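Local coordinates for protein glycoside hydrolase YxiA (Bacillus licheniformis, PDB 3LV4) that probably hydrolyses glycosidic linkages in L-arabinan, as a calcium-binding glycoside hydrolase of family 43 related to endo-1,5-alpha-L-arabinosidases, at residues A35-T38 / N42-Q45; G23-F28 / S293-E298; N284-P289 / E319-Q324. All coordinates share one frame; numbering follows the deposited sequence.

Contact 1: residues A35-T38 / N42-Q45; sequences AKST and NWTQ
Lys36 O takes the N-H of Thr44 at 2.8 Å, close to the line of its C=O bond (161° at the oxygen), while Trp43 CA approaches the same oxygen as a weaker C-H donor. Thr44 O is met in the same double fashion: Lys36 N donates to it at 3.0 Å and Ala35 CA comes to 3.1 Å. This reciprocal pair marks Lys36-Thr44 as an antiparallel hydrogen-bonded pair, flanked by the non-hydrogen-bonded pair Ala35-Gln45, in the hairpin of strands 33-37 and 44-47. Beyond the paired residues, water 1 links the two segments: it accepts from Thr38 N at 2.9 Å and donates to Asn42 O at 2.8 Å. On the face bearing Ala35, the indole of Trp43 tucks beneath Ser37. Ser37 CB stands 3.9 Å from the centroid of the Trp43 six-membered ring, only 21° off its normal, a CH-pi contact. With chi1 at 68°, Ser37 OG sits over that ring face, 3.5 Å from Trp43 CE3, and is hydrogen-bonded to Leu40 N in the turn. Ala35 C lies at the edge of the indole, and Ala35 CB makes an apolar contact with Trp43 CE3 at 4.1 Å. Lys36 points to the other face, where NZ forms a salt bridge with Glu114. Chemically, backbone pairing sets the register and the indole supplies an apolar floor on one face, while the Lys36-Glu114 salt bridge lies on the opposite face.

Contact 2: residues G23-F28 / S293-E298; sequences GTYYVF and SAFYDE. With ACT (acetate ion), chain F.
The seam between the first and last four-stranded sheets of the family 43 catalytic domain, a five-bladed beta-propeller, is bridged here by two aromatic rings. Tyr25, on strand 24-29, drives its edge into the face of Phe295, on strand 285-296: the planes stand at 85° and the ring centroids lie 5.3 Å apart, a T-shaped stack. Tyr25 CE1 makes the touch, 3.7 Å from Phe295 CE2 and displaced toward the rim of the phenyl ring. Phe295 holds its CG opposite the backbone N (chi1 -176°), and the two side chains together bridge the 10.0 Å between Tyr25 CA and Phe295 CA. Lys20, on strand 17-21, touches both side chains. At the phenol end, Tyr25 OH donates to atom O of an acetate ion at 2.6 Å, with that oxygen near the plane of the tyrosine ring. Asp297 OD2 is 3.8 Å from Tyr25 OH, so the carboxylate is a neighbour of the acetate site; the ion probably came from the crystallisation liquor. A leucine in place of Tyr25 would probably deprive Phe295 of its edge-on partner and the acetate of its hydroxyl donor. Side-chain packing between sheets that share no backbone bonds at this point is characteristic of neighbouring blades in a beta-propeller.

Contact 3: residues N284-P289 / E319-Q324; sequences NGYVSP and EVRVHQ
Tyr286 and His323 meet rim to rim, neither ring lying over the other, with centroids 5.5 Å apart and planes at 69°. His323 NE2 lies in the plane of the tyrosine ring and Tyr286 OH in that of the imidazole, joined by a hydrogen bond of 2.7 Å in which either could be the donor. Phe278 adds an edge-to-face pairing with Tyr286, while Phe307 meets the His323 ring. The phenol oxygen also bonds water 2, at 2.7 Å, and this water accepts from Arg321 NE at 3.1 Å, in the guanidinium plane. Thus Tyr286 OH touches its two neighbours differently: His323 directly, and the polar part of Arg321 through water, although Arg321 CG packs against the phenol oxygen at 3.4 Å. In the propeller, the chain around Tyr286 still pairs with strand 272-280 of one blade before turning a corner into the last blade, to which strand 319-327 belongs. Arg321, Glu319 and His323 alternate onto one side of that strand. A bend at chi2 (-65°) folds Arg321 back so that NH1 and NH2 both grip Glu319 OE1, at 2.9 Å and 3.2 Å respectively, in a salt bridge end-on to the guanidinium. NH1 also donates to Val320 O from above the carbonyl plane, fixing the group's rotation further. Glu319 OE2 forms a second salt bridge, with Arg314.

Contacts 1 and 2 share a sheet: strands 24-29 and 33-37 are neighbours in it, with Ser37 O 2.8 Å from Tyr25 N, and their centres are about 11 Å apart. Contact 3 lies about 16 Å from contact 1 and 17 Å from contact 2, centre to centre. It shares strand 285-296 with contact 2, and touches contact 1 where Trp43 CZ2 lies 4.0 Å from Val322 CG2. Along the chain, contact 1 is nested inside the loop closed by contact 2, whereas contacts 2 and 3 interleave. Contact 1 therefore forms the outer hairpin of the first blade, contact 2 joins that blade to the last, consistent with ring closure, and contact 3 ties the entry of the last blade to its third strand.

Contact 1: residues A35-T38 / N42-Q45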
loop_
_atom_site.group_PDB
_atom_site.type_symbol
_atom_site.label_atom_id
_atom_site.label_comp_id
_atom_site.label_asym_id
_atom_site.label_seq_id
_atom_site.Cartn_x
_atom_site.Cartn_y
_atom_site.Cartn_z
ATOM N N ALA A 35 3.226 7.121 -14.625
ATOM C CA ALA A 35 2.152 6.808 -15.564
ATOM C C ALA A 35 0.951 7.651 -15.208
ATOM O O ALA A 35 0.877 8.194 -14.105
ATOM C CB ALA A 35 1.795 5.332 -15.500
ATOM N N LYS A 36 0.006 7.767 -16.136
ATOM C CA LYS A 36 -1.184 8.561 -15.874
ATOM C C LYS A 36 -2.418 7.930 -16.500
ATOM O O LYS A 36 -2.315 7.131 -17.438
ATOM C CB LYS A 36 -1.003 9.993 -16.392
ATOM C CG LYS A 36 -0.772 10.085 -17.894
ATOM C CD LYS A 36 -0.801 11.533 -18.371
ATOM C CE LYS A 36 -0.248 11.662 -19.777
ATOM N NZ LYS A 36 -0.200 13.102 -20.224
ATOM N N SER A 37 -3.583 8.289 -15.973
ATOM C CA SER A 37 -4.852 7.809 -16.522
ATOM C C SER A 37 -5.948 8.735 -16.049
ATOM O O SER A 37 -5.786 9.433 -15.046
ATOM C CB SER A 37 -5.158 6.389 -16.045
ATOM O OG SER A 37 -5.439 6.366 -14.657
ATOM N N THR A 38 -7.074 8.741 -16.752
ATOM C CA THR A 38 -8.227 9.481 -16.264
ATOM C C THR A 38 -9.260 8.562 -15.619
ATOM O O THR A 38 -10.195 9.038 -14.973
ATOM C CB THR A 38 -8.918 10.275 -17.379
ATOM O OG1 THR A 38 -9.243 9.392 -18.456
ATOM C CG2 THR A 38 -8.019 11.403 -17.880
ATOM N N ASN A 42 -7.094 2.641 -17.756
ATOM C CA ASN A 42 -6.250 2.764 -18.932
ATOM C C ASN A 42 -5.107 3.724 -18.692
ATOM O O ASN A 42 -5.260 4.942 -18.810
ATOM C CB ASN A 42 -7.084 3.155 -20.143
ATOM C CG ASN A 42 -8.088 2.080 -20.500
ATOM O OD1 ASN A 42 -7.761 1.116 -21.200
ATOM N ND2 ASN A 42 -9.309 2.217 -19.991
ATOM N N TRP A 43 -3.962 3.157 -18.331
ATOM C CA TRP A 43 -2.786 3.951 -17.996
ATOM C C TRP A 43 -1.892 4.164 -19.203
ATOM O O TRP A 43 -1.818 3.316 -20.097
ATOM C CB TRP A 43 -1.978 3.283 -16.878
ATOM C CG TRP A 43 -2.722 3.178 -15.576
ATOM C CD1 TRP A 43 -3.542 2.161 -15.184
ATOM C CD2 TRP A 43 -2.709 4.125 -14.492
ATOM N NE1 TRP A 43 -4.042 2.414 -13.926
ATOM C CE2 TRP A 43 -3.546 3.612 -13.481
ATOM C CE3 TRP A 43 -2.073 5.354 -14.285
ATOM C CZ2 TRP A 43 -3.771 4.287 -12.279
ATOM C CZ3 TRP A 43 -2.290 6.023 -13.083
ATOM C CH2 TRP A 43 -3.137 5.488 -12.097
ATOM N N THR A 44 -1.221 5.313 -19.212
ATOM C CA THR A 44 -0.219 5.631 -20.206
ATOM C C THR A 44 1.130 5.777 -19.516
ATOM O O THR A 44 1.262 6.515 -18.541
ATOM C CB THR A 44 -0.575 6.936 -20.926
ATOM O OG1 THR A 44 -1.802 6.753 -21.642
ATOM C CG2 THR A 44 0.527 7.339 -21.897
ATOM N N GLN A 45 2.129 5.058 -20.004
ATOM C CA GLN A 45 3.460 5.146 -19.420
ATOM C C GLN A 45 4.101 6.482 -19.788
ATOM O O GLN A 45 4.135 6.859 -20.959
ATOM C CB GLN A 45 4.333 3.994 -19.917
ATOM C CG GLN A 45 5.635 3.831 -19.147
ATOM C CD GLN A 45 5.474 2.920 -17.950
ATOM O OE1 GLN A 45 4.859 1.853 -18.050
ATOM N NE2 GLN A 45 6.027 3.331 -16.810
HETATM O O HOH W 1 -7.186 7.000 -19.015
#

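Contact 2: residues G23-F28 / S293-E298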
loop_
_atom_site.group_PDB
_atom_site.type_symbol
_atom_site.label_atom_id
_atom_site.label_comp_id
_atom_site.label_asym_id
_atom_site.label_seq_id
_atom_site.Cartn_x
_atom_site.Cartn_y
_atom_site.Cartn_z
ATOM N N GLY A 23 -7.568 16.807 -13.018
ATOM C CA GLY A 23 -8.503 15.759 -13.394
ATOM C C GLY A 23 -7.869 14.470 -13.910
ATOM O O GLY A 23 -8.559 13.596 -14.444
ATOM N N THR A 24 -6.555 14.345 -13.743
ATOM C CA THR A 24 -5.821 13.181 -14.222
ATOM C C THR A 24 -5.105 12.520 -13.051
ATOM O O THR A 24 -4.560 13.212 -12.196
ATOM C CB THR A 24 -4.778 13.591 -15.283
ATOM O OG1 THR A 24 -5.449 14.121 -16.432
ATOM C CG2 THR A 24 -3.918 12.402 -15.697
ATOM N N TYR A 25 -5.125 11.192 -13.007
ATOM C CA TYR A 25 -4.419 10.458 -11.958
ATOM C C TYR A 25 -3.003 10.159 -12.422
ATOM O O TYR A 25 -2.796 9.715 -13.552
ATOM C CB TYR A 25 -5.117 9.132 -11.650
ATOM C CG TYR A 25 -6.512 9.278 -11.088
ATOM C CD1 TYR A 25 -6.715 9.514 -9.731
ATOM C CD2 TYR A 25 -7.628 9.164 -11.909
ATOM C CE1 TYR A 25 -7.989 9.648 -9.211
ATOM C CE2 TYR A 25 -8.904 9.296 -11.401
ATOM C CZ TYR A 25 -9.078 9.535 -10.050
ATOM O OH TYR A 25 -10.343 9.668 -9.532
ATOM N N TYR A 26 -2.037 10.403 -11.542
ATOM C CA TYR A 26 -0.648 10.058 -11.796
ATOM C C TYR A 26 -0.160 9.067 -10.760
ATOM O O TYR A 26 -0.577 9.122 -9.603
ATOM C CB TYR A 26 0.223 11.318 -11.731
ATOM C CG TYR A 26 -0.005 12.252 -12.887
ATOM C CD1 TYR A 26 -1.019 13.203 -12.848
ATOM C CD2 TYR A 26 0.795 12.184 -14.023
ATOM C CE1 TYR A 26 -1.232 14.060 -13.918
ATOM C CE2 TYR A 26 0.592 13.030 -15.093
ATOM C CZ TYR A 26 -0.419 13.967 -15.040
ATOM O OH TYR A 26 -0.615 14.810 -16.113
ATOM N N VAL A 27 0.713 8.151 -11.174
ATOM C CA VAL A 27 1.488 7.376 -10.215
ATOM C C VAL A 27 2.972 7.626 -10.425
ATOM O O VAL A 27 3.464 7.632 -11.564
ATOM C CB VAL A 27 1.184 5.852 -10.252
ATOM C CG1 VAL A 27 -0.178 5.562 -9.608
ATOM C CG2 VAL A 27 1.275 5.302 -11.681
ATOM N N PHE A 28 3.678 7.858 -9.323
ATOM C CA PHE A 28 5.132 8.021 -9.361
ATOM C C PHE A 28 5.747 6.886 -8.574
ATOM O O PHE A 28 5.338 6.616 -7.440
ATOM C CB PHE A 28 5.553 9.369 -8.764
ATOM C CG PHE A 28 5.137 10.552 -9.599
ATOM C CD1 PHE A 28 3.886 11.131 -9.431
ATOM C CD2 PHE A 28 5.996 11.074 -10.563
ATOM C CE1 PHE A 28 3.497 12.216 -10.206
ATOM C CE2 PHE A 28 5.622 12.170 -11.341
ATOM C CZ PHE A 28 4.368 12.737 -11.168
ATOM N N SER A 293 -0.264 2.840 -2.546
ATOM C CA SER A 293 -0.783 4.117 -2.100
ATOM C C SER A 293 -2.298 3.946 -2.071
ATOM O O SER A 293 -2.819 2.848 -2.317
ATOM C CB SER A 293 -0.342 5.278 -3.012
ATOM O OG SER A 293 -0.519 4.988 -4.389
ATOM N N ALA A 294 -3.010 5.009 -1.746
ATOM C CA ALA A 294 -4.459 4.914 -1.631
ATOM C C ALA A 294 -5.052 6.295 -1.830
ATOM O O ALA A 294 -4.397 7.307 -1.567
ATOM C CB ALA A 294 -4.851 4.330 -0.282
ATOM N N PHE A 295 -6.285 6.335 -2.317
ATOM C CA PHE A 295 -6.910 7.582 -2.717
ATOM C C PHE A 295 -8.349 7.565 -2.257
ATOM O O PHE A 295 -9.054 6.570 -2.449
ATOM C CB PHE A 295 -6.859 7.706 -4.247
ATOM C CG PHE A 295 -7.386 9.002 -4.772
ATOM C CD1 PHE A 295 -6.563 10.129 -4.817
ATOM C CD2 PHE A 295 -8.683 9.097 -5.254
ATOM C CE1 PHE A 295 -7.029 11.327 -5.314
ATOM C CE2 PHE A 295 -9.160 10.302 -5.752
ATOM C CZ PHE A 295 -8.331 11.417 -5.782
ATOM N N TYR A 296 -8.772 8.660 -1.633
ATOM C CA TYR A 296 -10.175 8.874 -1.306
ATOM C C TYR A 296 -10.751 9.980 -2.199
ATOM O O TYR A 296 -10.213 11.088 -2.259
ATOM C CB TYR A 296 -10.355 9.223 0.179
ATOM C CG TYR A 296 -11.765 9.666 0.491
ATOM C CD1 TYR A 296 -12.788 8.743 0.608
ATOM C CD2 TYR A 296 -12.074 11.016 0.643
ATOM C CE1 TYR A 296 -14.088 9.145 0.869
ATOM C CE2 TYR A 296 -13.365 11.425 0.910
ATOM C CZ TYR A 296 -14.370 10.486 1.018
ATOM O OH TYR A 296 -15.662 10.891 1.275
ATOM N N ASP A 297 -11.838 9.669 -2.903
ATOM C CA ASP A 297 -12.455 10.616 -3.836
ATOM C C ASP A 297 -13.627 11.324 -3.153
ATOM O O ASP A 297 -14.667 10.714 -2.924
ATOM C CB ASP A 297 -12.926 9.866 -5.089
ATOM C CG ASP A 297 -13.473 10.789 -6.170
ATOM O OD1 ASP A 297 -13.982 11.874 -5.843
ATOM O OD2 ASP A 297 -13.403 10.415 -7.358
ATOM N N GLU A 298 -13.447 12.605 -2.828
ATOM C CA GLU A 298 -14.450 13.380 -2.098
ATOM C C GLU A 298 -15.772 13.441 -2.846
ATOM O O GLU A 298 -16.834 13.439 -2.239
ATOM C CB GLU A 298 -13.962 14.812 -1.861
ATOM C CG GLU A 298 -12.818 14.958 -0.879
ATOM C CD GLU A 298 -12.482 16.419 -0.609
ATOM O OE1 GLU A 298 -12.329 17.186 -1.587
ATOM O OE2 GLU A 298 -12.376 16.801 0.580
HETATM C C ACT F . -12.624 7.908 -11.606
HETATM O O ACT F . -12.434 8.991 -11.007
HETATM O OXT ACT F . -12.106 6.888 -11.099
HETATM C CH3 ACT F . -13.421 7.845 -12.868
#

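Contact 3: residues N284-P289 / E319-Q324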
loop_
_atom_site.group_PDB
_atom_site.type_symbol
_atom_site.label_atom_id
_atom_site.label_comp_id
_atom_site.label_asym_id
_atom_site.label_seq_id
_atom_site.Cartn_x
_atom_site.Cartn_y
_atom_site.Cartn_z
ATOM N N ASN A 284 -4.533 -16.918 -13.594
ATOM C CA ASN A 284 -3.810 -15.695 -13.276
ATOM C C ASN A 284 -3.580 -15.628 -11.770
ATOM O O ASN A 284 -3.204 -16.635 -11.160
ATOM C CB ASN A 284 -4.581 -14.488 -13.800
ATOM C CG ASN A 284 -4.868 -14.602 -15.294
ATOM O OD1 ASN A 284 -4.057 -15.152 -16.046
ATOM N ND2 ASN A 284 -6.027 -14.104 -15.727
ATOM N N GLY A 285 -3.814 -14.462 -11.168
ATOM C CA GLY A 285 -3.559 -14.270 -9.746
ATOM C C GLY A 285 -2.451 -13.258 -9.495
ATOM O O GLY A 285 -1.901 -12.704 -10.451
ATOM N N TYR A 286 -2.134 -13.013 -8.220
ATOM C CA TYR A 286 -1.080 -12.066 -7.834
ATOM C C TYR A 286 -0.005 -12.732 -6.975
ATOM O O TYR A 286 -0.302 -13.613 -6.162
ATOM C CB TYR A 286 -1.630 -10.888 -7.004
ATOM C CG TYR A 286 -2.587 -9.937 -7.692
ATOM C CD1 TYR A 286 -2.766 -9.952 -9.071
ATOM C CD2 TYR A 286 -3.311 -9.013 -6.942
ATOM C CE1 TYR A 286 -3.655 -9.063 -9.683
ATOM C CE2 TYR A 286 -4.188 -8.126 -7.532
ATOM C CZ TYR A 286 -4.363 -8.157 -8.900
ATOM O OH TYR A 286 -5.251 -7.276 -9.469
ATOM N N VAL A 287 1.233 -12.269 -7.143
ATOM C CA VAL A 287 2.361 -12.673 -6.314
ATOM C C VAL A 287 3.017 -11.406 -5.772
ATOM O O VAL A 287 3.274 -10.466 -6.526
ATOM C CB VAL A 287 3.403 -13.490 -7.134
ATOM C CG1 VAL A 287 4.675 -13.734 -6.326
ATOM C CG2 VAL A 287 2.806 -14.811 -7.579
ATOM N N SER A 288 3.276 -11.383 -4.466
ATOM C CA SER A 288 3.826 -10.200 -3.797
ATOM C C SER A 288 3.160 -8.866 -4.167
ATOM O O SER A 288 3.843 -7.899 -4.501
ATOM C CB SER A 288 5.341 -10.111 -4.007
ATOM O OG SER A 288 6.012 -11.147 -3.293
ATOM N N PRO A 289 1.822 -8.800 -4.094
ATOM C CA PRO A 289 1.187 -7.493 -4.309
ATOM C C PRO A 289 1.528 -6.566 -3.136
ATOM O O PRO A 289 1.457 -6.995 -1.984
ATOM C CB PRO A 289 -0.309 -7.837 -4.331
ATOM C CG PRO A 289 -0.418 -9.078 -3.480
ATOM C CD PRO A 289 0.840 -9.855 -3.772
ATOM N N GLU A 319 3.211 -5.032 -12.718
ATOM C CA GLU A 319 2.367 -3.989 -13.288
ATOM C C GLU A 319 1.601 -3.319 -12.158
ATOM O O GLU A 319 1.515 -3.851 -11.047
ATOM C CB GLU A 319 1.368 -4.578 -14.288
ATOM C CG GLU A 319 2.012 -5.236 -15.500
ATOM C CD GLU A 319 0.999 -5.912 -16.403
ATOM O OE1 GLU A 319 -0.197 -5.906 -16.072
ATOM O OE2 GLU A 319 1.393 -6.453 -17.451
ATOM N N VAL A 320 1.035 -2.157 -12.456
ATOM C CA VAL A 320 0.198 -1.432 -11.520
ATOM C C VAL A 320 -1.193 -2.047 -11.513
ATOM O O VAL A 320 -1.727 -2.404 -12.568
ATOM C CB VAL A 320 0.068 0.052 -11.932
ATOM C CG1 VAL A 320 -0.943 0.765 -11.042
ATOM C CG2 VAL A 320 1.432 0.744 -11.873
ATOM N N ARG A 321 -1.765 -2.195 -10.320
ATOM C CA ARG A 321 -3.151 -2.623 -10.188
ATOM C C ARG A 321 -3.887 -1.653 -9.281
ATOM O O ARG A 321 -3.291 -1.033 -8.394
ATOM C CB ARG A 321 -3.250 -4.056 -9.635
ATOM C CG ARG A 321 -2.889 -5.160 -10.641
ATOM C CD ARG A 321 -3.884 -5.192 -11.812
ATOM N NE ARG A 321 -3.661 -6.299 -12.747
ATOM C CZ ARG A 321 -2.786 -6.273 -13.753
ATOM N NH1 ARG A 321 -2.018 -5.200 -13.955
ATOM N NH2 ARG A 321 -2.665 -7.321 -14.555
ATOM N N VAL A 322 -5.182 -1.518 -9.522
ATOM C CA VAL A 322 -6.043 -0.666 -8.720
ATOM C C VAL A 322 -7.239 -1.488 -8.274
ATOM O O VAL A 322 -7.934 -2.057 -9.116
ATOM C CB VAL A 322 -6.552 0.543 -9.543
ATOM C CG1 VAL A 322 -7.469 1.433 -8.698
ATOM C CG2 VAL A 322 -5.371 1.348 -10.080
ATOM N N HIS A 323 -7.469 -1.565 -6.959
ATOM C CA HIS A 323 -8.676 -2.212 -6.420
ATOM C C HIS A 323 -9.460 -1.243 -5.560
ATOM O O HIS A 323 -8.884 -0.514 -4.751
ATOM C CB HIS A 323 -8.338 -3.448 -5.566
ATOM C CG HIS A 323 -7.844 -4.622 -6.358
ATOM N ND1 HIS A 323 -8.304 -5.905 -6.150
ATOM C CD2 HIS A 323 -6.929 -4.701 -7.354
ATOM C CE1 HIS A 323 -7.685 -6.729 -6.983
ATOM N NE2 HIS A 323 -6.849 -6.026 -7.721
ATOM N N GLN A 324 -10.779 -1.251 -5.718
ATOM C CA GLN A 324 -11.635 -0.455 -4.862
ATOM C C GLN A 324 -11.521 -0.920 -3.412
ATOM O O GLN A 324 -11.434 -2.120 -3.141
ATOM C CB GLN A 324 -13.085 -0.532 -5.346
ATOM C CG GLN A 324 -14.012 0.387 -4.609
ATOM C CD GLN A 324 -15.311 0.649 -5.351
ATOM O OE1 GLN A 324 -15.608 0.042 -6.396
ATOM N NE2 GLN A 324 -16.097 1.552 -4.813
HETATM O O HOH W 2 -5.996 -8.133 -11.915
#